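PDB 4DLL: 2-hydroxy-3-oxopropionate reductase from Polaromonas sp. JS666, which probably catalyses the reversible NAD(P)H-dependent reduction of 2-hydroxy-3-oxopropanoate (tartronate semialdehyde) to D-glycerate, as a member of the beta-hydroxyacid dehydrogenase family. Local coordinates for residues 116-124 / 172-183; 203-211 / 285-293. All coordinates share one frame; numbering follows the deposited sequence.

Interaction 1: 116-124 / 172-183; sequences PGSLFLDMA and DFERSLPLLKVF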
loop_
_atom_site.group_PDB
_atom_site.type_symbol
_atom_site.label_atom_id
_atom_site.label_comp_id
_atom_site.label_asym_id
_atom_site.label_seq_id
_atom_site.Cartn_x
_atom_site.Cartn_y
_atom_site.Cartn_z
ATOM N N PRO A 116 28.516 -7.724 31.949
ATOM C CA PRO A 116 27.302 -7.287 32.616
ATOM C C PRO A 116 26.980 -5.853 32.121
ATOM O O PRO A 116 27.877 -5.124 31.694
ATOM C CB PRO A 116 27.686 -7.321 34.119
ATOM C CG PRO A 116 29.082 -7.907 34.193
ATOM C CD PRO A 116 29.688 -7.636 32.845
ATOM N N GLY A 117 25.706 -5.493 32.113
ATOM C CA GLY A 117 25.253 -4.188 31.568
ATOM C C GLY A 117 25.122 -4.098 30.038
ATOM O O GLY A 117 24.617 -3.124 29.514
ATOM N N SER A 118 25.577 -5.104 29.316
ATOM C CA SER A 118 25.600 -5.017 27.882
ATOM C C SER A 118 24.173 -5.257 27.355
ATOM O O SER A 118 23.326 -5.826 28.055
ATOM C CB SER A 118 26.590 -6.058 27.305
ATOM O OG SER A 118 26.174 -7.386 27.644
ATOM N N LEU A 119 23.949 -4.906 26.104
ATOM C CA LEU A 119 22.654 -5.061 25.471
ATOM C C LEU A 119 22.785 -5.917 24.213
ATOM O O LEU A 119 23.756 -5.778 23.486
ATOM C CB LEU A 119 22.099 -3.686 25.041
ATOM C CG LEU A 119 21.053 -3.046 25.958
ATOM C CD1 LEU A 119 21.737 -2.448 27.226
ATOM C CD2 LEU A 119 20.199 -2.014 25.240
ATOM N N PHE A 120 21.773 -6.749 23.966
ATOM C CA PHE A 120 21.683 -7.545 22.781
ATOM C C PHE A 120 20.494 -7.080 21.952
ATOM O O PHE A 120 19.400 -7.075 22.434
ATOM C CB PHE A 120 21.548 -9.009 23.151
ATOM C CG PHE A 120 21.417 -9.947 21.978
ATOM C CD1 PHE A 120 20.159 -10.279 21.477
ATOM C CD2 PHE A 120 22.527 -10.574 21.447
ATOM C CE1 PHE A 120 19.983 -11.194 20.409
ATOM C CE2 PHE A 120 22.395 -11.493 20.374
ATOM C CZ PHE A 120 21.104 -11.801 19.852
ATOM N N LEU A 121 20.755 -6.677 20.711
ATOM C CA LEU A 121 19.757 -6.167 19.774
ATOM C C LEU A 121 19.538 -7.240 18.749
ATOM O O LEU A 121 20.456 -7.530 17.976
ATOM C CB LEU A 121 20.263 -4.888 19.081
ATOM C CG LEU A 121 19.765 -3.543 19.646
ATOM C CD1 LEU A 121 19.854 -3.446 21.135
ATOM C CD2 LEU A 121 20.464 -2.358 19.024
ATOM N N ASP A 122 18.348 -7.840 18.741
ATOM C CA ASP A 122 18.014 -8.785 17.691
ATOM C C ASP A 122 17.225 -8.152 16.564
ATOM O O ASP A 122 16.092 -7.713 16.742
ATOM C CB ASP A 122 17.339 -10.063 18.197
ATOM C CG ASP A 122 17.528 -11.223 17.200
ATOM O OD1 ASP A 122 17.760 -10.928 15.980
ATOM O OD2 ASP A 122 17.497 -12.417 17.620
HETATM N N MSE A 123 17.901 -8.079 15.420
HETATM C CA MSE A 123 17.361 -7.586 14.158
HETATM C C MSE A 123 16.959 -8.723 13.271
HETATM O O MSE A 123 16.172 -8.524 12.383
HETATM C CB MSE A 123 18.400 -6.790 13.399
HETATM C CG MSE A 123 18.835 -5.596 14.156
HETATM SE SE MSE A 123 19.606 -4.300 12.920
HETATM C CE MSE A 123 18.770 -2.637 13.890
ATOM N N ALA A 124 17.505 -9.906 13.473
ATOM C CA ALA A 124 17.021 -11.100 12.726
ATOM C C ALA A 124 15.450 -11.192 12.689
ATOM O O ALA A 124 14.761 -10.681 13.578
ATOM C CB ALA A 124 17.606 -12.318 13.340
ATOM N N ASP A 172 15.980 0.148 28.501
ATOM C CA ASP A 172 16.887 -0.494 27.562
ATOM C C ASP A 172 16.780 0.202 26.183
ATOM O O ASP A 172 17.803 0.481 25.523
ATOM C CB ASP A 172 16.565 -1.998 27.468
ATOM C CG ASP A 172 16.958 -2.770 28.731
ATOM O OD1 ASP A 172 17.972 -2.405 29.354
ATOM O OD2 ASP A 172 16.296 -3.771 29.088
ATOM N N PHE A 173 15.532 0.505 25.768
ATOM C CA PHE A 173 15.300 1.169 24.518
ATOM C C PHE A 173 15.960 2.539 24.529
ATOM O O PHE A 173 16.562 2.907 23.528
ATOM C CB PHE A 173 13.789 1.298 24.217
ATOM C CG PHE A 173 13.479 2.145 23.008
ATOM C CD1 PHE A 173 13.559 1.581 21.709
ATOM C CD2 PHE A 173 13.115 3.499 23.162
ATOM C CE1 PHE A 173 13.281 2.316 20.570
ATOM C CE2 PHE A 173 12.837 4.296 22.020
ATOM C CZ PHE A 173 12.908 3.714 20.714
ATOM N N GLU A 174 15.852 3.298 25.631
ATOM C CA GLU A 174 16.617 4.561 25.660
ATOM C C GLU A 174 18.123 4.308 25.595
ATOM O O GLU A 174 18.850 4.968 24.878
ATOM C CB GLU A 174 16.245 5.419 26.869
ATOM C CG GLU A 174 14.803 5.817 26.811
ATOM C CD GLU A 174 14.566 6.820 25.704
ATOM O OE1 GLU A 174 15.337 7.813 25.675
ATOM O OE2 GLU A 174 13.633 6.625 24.861
ATOM N N ARG A 175 18.607 3.328 26.324
ATOM C CA ARG A 175 20.010 3.003 26.168
ATOM C C ARG A 175 20.387 2.784 24.702
ATOM O O ARG A 175 21.493 3.150 24.284
ATOM C CB ARG A 175 20.400 1.811 27.026
ATOM C CG ARG A 175 20.584 2.192 28.466
ATOM C CD ARG A 175 20.936 1.030 29.387
ATOM N NE ARG A 175 21.661 1.586 30.532
ATOM C CZ ARG A 175 22.997 1.631 30.644
ATOM N NH1 ARG A 175 23.765 1.111 29.683
ATOM N NH2 ARG A 175 23.574 2.177 31.723
ATOM N N SER A 176 19.445 2.273 23.916
ATOM C CA SER A 176 19.693 1.863 22.548
ATOM C C SER A 176 19.629 2.948 21.572
ATOM O O SER A 176 20.076 2.767 20.429
ATOM C CB SER A 176 18.571 0.914 22.095
ATOM O OG SER A 176 18.797 -0.338 22.673
ATOM N N LEU A 177 18.900 3.998 21.944
ATOM C CA LEU A 177 18.340 4.854 20.943
ATOM C C LEU A 177 19.432 5.541 20.121
ATOM O O LEU A 177 19.294 5.615 18.883
ATOM C CB LEU A 177 17.294 5.849 21.538
ATOM C CG LEU A 177 16.447 6.710 20.570
ATOM C CD1 LEU A 177 15.763 5.885 19.499
ATOM C CD2 LEU A 177 15.359 7.606 21.275
ATOM N N PRO A 178 20.538 6.017 20.784
ATOM C CA PRO A 178 21.585 6.671 19.989
ATOM C C PRO A 178 22.131 5.721 18.909
ATOM O O PRO A 178 22.403 6.157 17.775
ATOM C CB PRO A 178 22.675 7.024 21.035
ATOM C CG PRO A 178 21.894 7.275 22.283
ATOM C CD PRO A 178 20.806 6.143 22.226
ATOM N N LEU A 179 22.311 4.429 19.232
ATOM C CA LEU A 179 22.802 3.516 18.165
ATOM C C LEU A 179 21.728 3.385 17.104
ATOM O O LEU A 179 22.029 3.430 15.886
ATOM C CB LEU A 179 23.167 2.156 18.697
ATOM C CG LEU A 179 23.590 1.312 17.485
ATOM C CD1 LEU A 179 24.991 1.719 17.123
ATOM C CD2 LEU A 179 23.469 -0.159 17.756
ATOM N N LEU A 180 20.466 3.316 17.571
ATOM C CA LEU A 180 19.367 3.159 16.668
ATOM C C LEU A 180 19.225 4.302 15.684
ATOM O O LEU A 180 19.079 4.033 14.508
ATOM C CB LEU A 180 18.063 2.876 17.407
ATOM C CG LEU A 180 18.092 1.484 18.057
ATOM C CD1 LEU A 180 16.816 1.180 18.754
ATOM C CD2 LEU A 180 18.484 0.398 17.141
ATOM N N LYS A 181 19.309 5.559 16.168
ATOM C CA LYS A 181 19.239 6.765 15.310
ATOM C C LYS A 181 20.202 6.777 14.139
ATOM O O LYS A 181 19.944 7.404 13.107
ATOM C CB LYS A 181 19.477 8.054 16.106
ATOM C CG LYS A 181 18.833 8.112 17.397
ATOM C CD LYS A 181 17.539 8.846 17.375
ATOM C CE LYS A 181 17.350 9.629 18.689
ATOM N NZ LYS A 181 16.098 10.494 18.669
ATOM N N VAL A 182 21.349 6.138 14.294
ATOM C CA VAL A 182 22.306 6.033 13.204
ATOM C C VAL A 182 21.655 5.300 12.012
ATOM O O VAL A 182 21.971 5.576 10.844
ATOM C CB VAL A 182 23.608 5.298 13.674
ATOM C CG1 VAL A 182 24.611 5.120 12.539
ATOM C CG2 VAL A 182 24.290 6.051 14.783
ATOM N N PHE A 183 20.761 4.346 12.298
ATOM C CA PHE A 183 20.210 3.526 11.195
ATOM C C PHE A 183 18.895 4.058 10.669
ATOM O O PHE A 183 18.614 3.904 9.489
ATOM C CB PHE A 183 20.004 2.093 11.596
ATOM C CG PHE A 183 21.196 1.457 12.224
ATOM C CD1 PHE A 183 22.431 1.502 11.599
ATOM C CD2 PHE A 183 21.055 0.777 13.434
ATOM C CE1 PHE A 183 23.546 0.891 12.196
ATOM C CE2 PHE A 183 22.137 0.176 14.044
ATOM C CZ PHE A 183 23.397 0.221 13.423
#

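Interaction 2: 203-211 / 285-293; sequences QMIVGITIG and ITGLFEQLY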
loop_
_atom_site.group_PDB
_atom_site.type_symbol
_atom_site.label_atom_id
_atom_site.label_comp_id
_atom_site.label_asym_id
_atom_site.label_seq_id
_atom_site.Cartn_x
_atom_site.Cartn_y
_atom_site.Cartn_z
ATOM N N GLN A 203 5.296 -7.254 7.441
ATOM C CA GLN A 203 5.421 -8.250 6.308
ATOM C C GLN A 203 4.072 -8.767 5.689
ATOM O O GLN A 203 3.941 -8.914 4.469
ATOM C CB GLN A 203 6.363 -9.410 6.689
ATOM C CG GLN A 203 7.798 -9.023 6.975
ATOM C CD GLN A 203 8.334 -7.881 6.068
ATOM O OE1 GLN A 203 8.241 -6.684 6.419
ATOM N NE2 GLN A 203 8.850 -8.251 4.880
HETATM N N MSE A 204 3.087 -9.067 6.505
HETATM C CA MSE A 204 1.697 -9.191 5.998
HETATM C C MSE A 204 1.304 -8.076 5.034
HETATM O O MSE A 204 0.794 -8.338 3.964
HETATM C CB MSE A 204 0.713 -9.121 7.175
HETATM C CG MSE A 204 0.812 -10.298 8.020
HETATM SE SE MSE A 204 -0.097 -10.187 9.756
HETATM C CE MSE A 204 1.406 -10.981 10.628
ATOM N N ILE A 205 1.453 -6.817 5.440
ATOM C CA ILE A 205 1.066 -5.722 4.531
ATOM C C ILE A 205 1.935 -5.725 3.290
ATOM O O ILE A 205 1.446 -5.581 2.201
ATOM C CB ILE A 205 1.150 -4.298 5.205
ATOM C CG1 ILE A 205 0.212 -4.181 6.410
ATOM C CG2 ILE A 205 0.927 -3.186 4.161
ATOM C CD1 ILE A 205 0.293 -2.723 7.035
ATOM N N VAL A 206 3.217 -5.964 3.415
ATOM C CA VAL A 206 4.023 -5.980 2.198
ATOM C C VAL A 206 3.609 -7.192 1.307
ATOM O O VAL A 206 3.426 -7.044 0.095
ATOM C CB VAL A 206 5.610 -5.933 2.501
ATOM C CG1 VAL A 206 6.487 -6.226 1.241
ATOM C CG2 VAL A 206 6.019 -4.641 3.123
ATOM N N GLY A 207 3.498 -8.367 1.908
ATOM C CA GLY A 207 3.162 -9.596 1.188
ATOM C C GLY A 207 1.821 -9.538 0.488
ATOM O O GLY A 207 1.689 -9.997 -0.632
ATOM N N ILE A 208 0.818 -8.957 1.119
ATOM C CA ILE A 208 -0.476 -8.797 0.454
ATOM C C ILE A 208 -0.477 -7.684 -0.634
ATOM O O ILE A 208 -1.074 -7.866 -1.698
ATOM C CB ILE A 208 -1.575 -8.552 1.523
ATOM C CG1 ILE A 208 -1.685 -9.748 2.502
ATOM C CG2 ILE A 208 -2.880 -8.332 0.901
ATOM C CD1 ILE A 208 -2.318 -9.356 3.896
ATOM N N THR A 209 0.187 -6.543 -0.382
ATOM C CA THR A 209 0.173 -5.423 -1.288
ATOM C C THR A 209 0.878 -5.767 -2.591
ATOM O O THR A 209 0.428 -5.425 -3.665
ATOM C CB THR A 209 0.781 -4.178 -0.673
ATOM O OG1 THR A 209 0.099 -3.899 0.553
ATOM C CG2 THR A 209 0.573 -3.009 -1.646
ATOM N N ILE A 210 1.942 -6.528 -2.474
ATOM C CA ILE A 210 2.575 -7.127 -3.620
ATOM C C ILE A 210 1.574 -7.836 -4.539
ATOM O O ILE A 210 1.545 -7.562 -5.741
ATOM C CB ILE A 210 3.707 -8.066 -3.142
ATOM C CG1 ILE A 210 4.932 -7.239 -2.817
ATOM C CG2 ILE A 210 4.165 -9.016 -4.221
ATOM C CD1 ILE A 210 6.045 -8.103 -2.040
ATOM N N GLY A 211 0.768 -8.727 -3.986
ATOM C CA GLY A 211 -0.241 -9.451 -4.757
ATOM C C GLY A 211 -1.372 -8.558 -5.264
ATOM O O GLY A 211 -1.813 -8.686 -6.406
ATOM N N ILE A 285 -6.955 -13.310 5.099
ATOM C CA ILE A 285 -6.168 -12.655 4.019
ATOM C C ILE A 285 -4.726 -13.210 3.901
ATOM O O ILE A 285 -4.283 -13.678 2.809
ATOM C CB ILE A 285 -6.208 -11.127 4.153
ATOM C CG1 ILE A 285 -7.667 -10.713 4.170
ATOM C CG2 ILE A 285 -5.446 -10.471 3.033
ATOM C CD1 ILE A 285 -7.926 -9.321 4.723
ATOM N N THR A 286 -4.036 -13.236 5.045
ATOM C CA THR A 286 -2.733 -13.835 5.143
ATOM C C THR A 286 -2.769 -15.348 4.862
ATOM O O THR A 286 -1.848 -15.873 4.242
ATOM C CB THR A 286 -2.128 -13.522 6.500
ATOM O OG1 THR A 286 -1.884 -12.129 6.570
ATOM C CG2 THR A 286 -0.800 -14.224 6.697
ATOM N N GLY A 287 -3.833 -16.031 5.303
ATOM C CA GLY A 287 -4.057 -17.458 4.924
ATOM C C GLY A 287 -4.063 -17.660 3.408
ATOM O O GLY A 287 -3.369 -18.524 2.875
ATOM N N LEU A 288 -4.810 -16.829 2.693
ATOM C CA LEU A 288 -4.802 -16.888 1.221
ATOM C C LEU A 288 -3.412 -16.615 0.697
ATOM O O LEU A 288 -2.909 -17.357 -0.172
ATOM C CB LEU A 288 -5.801 -15.900 0.606
ATOM C CG LEU A 288 -5.706 -15.622 -0.895
ATOM C CD1 LEU A 288 -5.966 -16.908 -1.687
ATOM C CD2 LEU A 288 -6.684 -14.541 -1.315
ATOM N N PHE A 289 -2.763 -15.574 1.223
ATOM C CA PHE A 289 -1.384 -15.257 0.742
ATOM C C PHE A 289 -0.274 -16.263 1.063
ATOM O O PHE A 289 0.611 -16.454 0.253
ATOM C CB PHE A 289 -0.967 -13.824 1.084
ATOM C CG PHE A 289 -1.535 -12.860 0.148
ATOM C CD1 PHE A 289 -2.866 -12.438 0.308
ATOM C CD2 PHE A 289 -0.819 -12.460 -0.957
ATOM C CE1 PHE A 289 -3.440 -11.597 -0.546
ATOM C CE2 PHE A 289 -1.388 -11.610 -1.821
ATOM C CZ PHE A 289 -2.714 -11.145 -1.616
ATOM N N GLU A 290 -0.341 -16.936 2.206
ATOM C CA GLU A 290 0.579 -18.037 2.444
ATOM C C GLU A 290 0.405 -19.095 1.326
ATOM O O GLU A 290 1.402 -19.520 0.716
ATOM C CB GLU A 290 0.357 -18.608 3.825
ATOM C CG GLU A 290 1.335 -19.711 4.225
ATOM C CD GLU A 290 0.857 -21.140 3.841
ATOM O OE1 GLU A 290 -0.374 -21.368 3.690
ATOM O OE2 GLU A 290 1.740 -22.023 3.701
ATOM N N GLN A 291 -0.847 -19.461 1.016
ATOM C CA GLN A 291 -1.135 -20.481 -0.036
ATOM C C GLN A 291 -0.532 -20.042 -1.345
ATOM O O GLN A 291 0.133 -20.815 -2.022
ATOM C CB GLN A 291 -2.634 -20.692 -0.268
ATOM C CG GLN A 291 -3.355 -21.384 0.845
ATOM C CD GLN A 291 -4.837 -21.542 0.548
ATOM O OE1 GLN A 291 -5.629 -20.619 0.764
ATOM N NE2 GLN A 291 -5.220 -22.721 0.051
ATOM N N LEU A 292 -0.757 -18.786 -1.702
ATOM C CA LEU A 292 -0.257 -18.287 -2.985
ATOM C C LEU A 292 1.250 -18.262 -3.055
ATOM O O LEU A 292 1.833 -18.537 -4.108
ATOM C CB LEU A 292 -0.781 -16.909 -3.280
ATOM C CG LEU A 292 -2.243 -16.877 -3.627
ATOM C CD1 LEU A 292 -2.641 -15.398 -3.573
ATOM C CD2 LEU A 292 -2.524 -17.531 -5.010
ATOM N N TYR A 293 1.878 -17.919 -1.933
ATOM C CA TYR A 293 3.321 -17.926 -1.894
ATOM C C TYR A 293 3.835 -19.361 -1.879
ATOM O O TYR A 293 4.847 -19.649 -2.501
ATOM C CB TYR A 293 3.856 -17.125 -0.704
ATOM C CG TYR A 293 3.958 -15.647 -0.980
ATOM C CD1 TYR A 293 3.046 -14.750 -0.434
ATOM C CD2 TYR A 293 4.962 -15.149 -1.800
ATOM C CE1 TYR A 293 3.141 -13.390 -0.694
ATOM C CE2 TYR A 293 5.072 -13.771 -2.074
ATOM C CZ TYR A 293 4.162 -12.912 -1.508
ATOM O OH TYR A 293 4.248 -11.590 -1.768
#

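Interaction 1: 116-124 / 172-183
Leu119 and Leu121, two apart on strand 119-122, point the same way and both bring a methyl against the hydroxyl of Ser176 on helix 172-183. Leu119 lays CD2 3.4 Å from Ser176 OG, while Leu121 brings CD1 to 3.6 Å from that same oxygen. A bare hydroxyl would suit such apolar company poorly, but Ser176 OG, anti to its own carbonyl carbon (chi1 -76°), turns back along the helix and bonds Asp172 O at 3.1 Å, arriving above the carbonyl plane. The side chains of Leu119 and Arg175 cross at about a right angle, with Leu119 CD1 4.2 Å from Arg175 CD, which lets the guanidinium end stay at the exposed margin. Leu121 CD2 touches two leucine methyls, 3.9 Å from Leu179 CD2 and 3.9 Å from Leu180 CD2, its side chain running opposite to that of Leu179. Farther along, the selenomethionine Met123, bent about its CG-SE bond, sets CE 4.1 Å from Phe183 CD2. Segment 172-183 crosses strand 119-122 at -68°, and helix 170-183 thus lies over one face of the sheet. Strand 119-122 is hydrogen-bonded there between strands 90-93 and 144-151, and Met46 and Leu50 of helix 43-52 pack against the Phe183 end.

Interaction 2: 203-211 / 285-293
Helices 203-211 and 285-293 cross at 65° with their axes 10.0 Å apart, and the CA atoms come nearest at Met204 with Thr286 and at Ile208 with Phe289. Gly207 and Gly211 help the aromatic side chains reach the first helix: the Phe289 ring has Gly211 CA at its edge, 3.8 Å from CE2, because glycine, having no side chain, lets the ring edge reach the backbone. Over one face of that ring lies the backbone of Ile208, a CH-pi contact with CA 3.8 Å from the centroid. Ile208 also spreads its branches: CG2, anti to the backbone N, rests 3.6 Å from Phe289 CE1, whereas CD1 presses tightly on Ile285 CG2 at 3.4 Å. One turn beyond Phe289, Tyr293 presents its ring edge to Gly207 O, and its OH donates a 3.2 Å bond to that oxygen, in the carbonyl plane and on a lone pair. Ile210 CG2 packs beside the same hydroxyl. Thr286 OG1 lies 3.6 Å from Met204 CG, but its hydrogen bond goes to Glu215 of the second subunit, which also binds Ile285 N. Such buried helix crossing belongs to the all-helical C-terminal domain of beta-hydroxyacid dehydrogenases, here built directly into the dimer interface.

In the fold
Both contacts are buried, yet they hold different elements in the two halves of the enzyme, on opposite sides of the chain's centre with their own centres about 31 Å apart. Interaction 1 packs a helix on a strand of the sheet in the Rossmann-like N-terminal domain; its chemistry is mostly apolar, with an exposed arginine at the margin and the serine at the contact, Ser176, bonded within its own helix. Interaction 2 joins two helices of the C-terminal domain, where glycines and a tyrosine-to-carbonyl bond bring aromatic rings directly against the backbone of the partner helix. The second subunit reaches interaction 2, whereas no other chain of the assembly touches interaction 1, so 116-124 / 172-183 lies within one domain and 203-211 / 285-293 lies where fold and dimer meet.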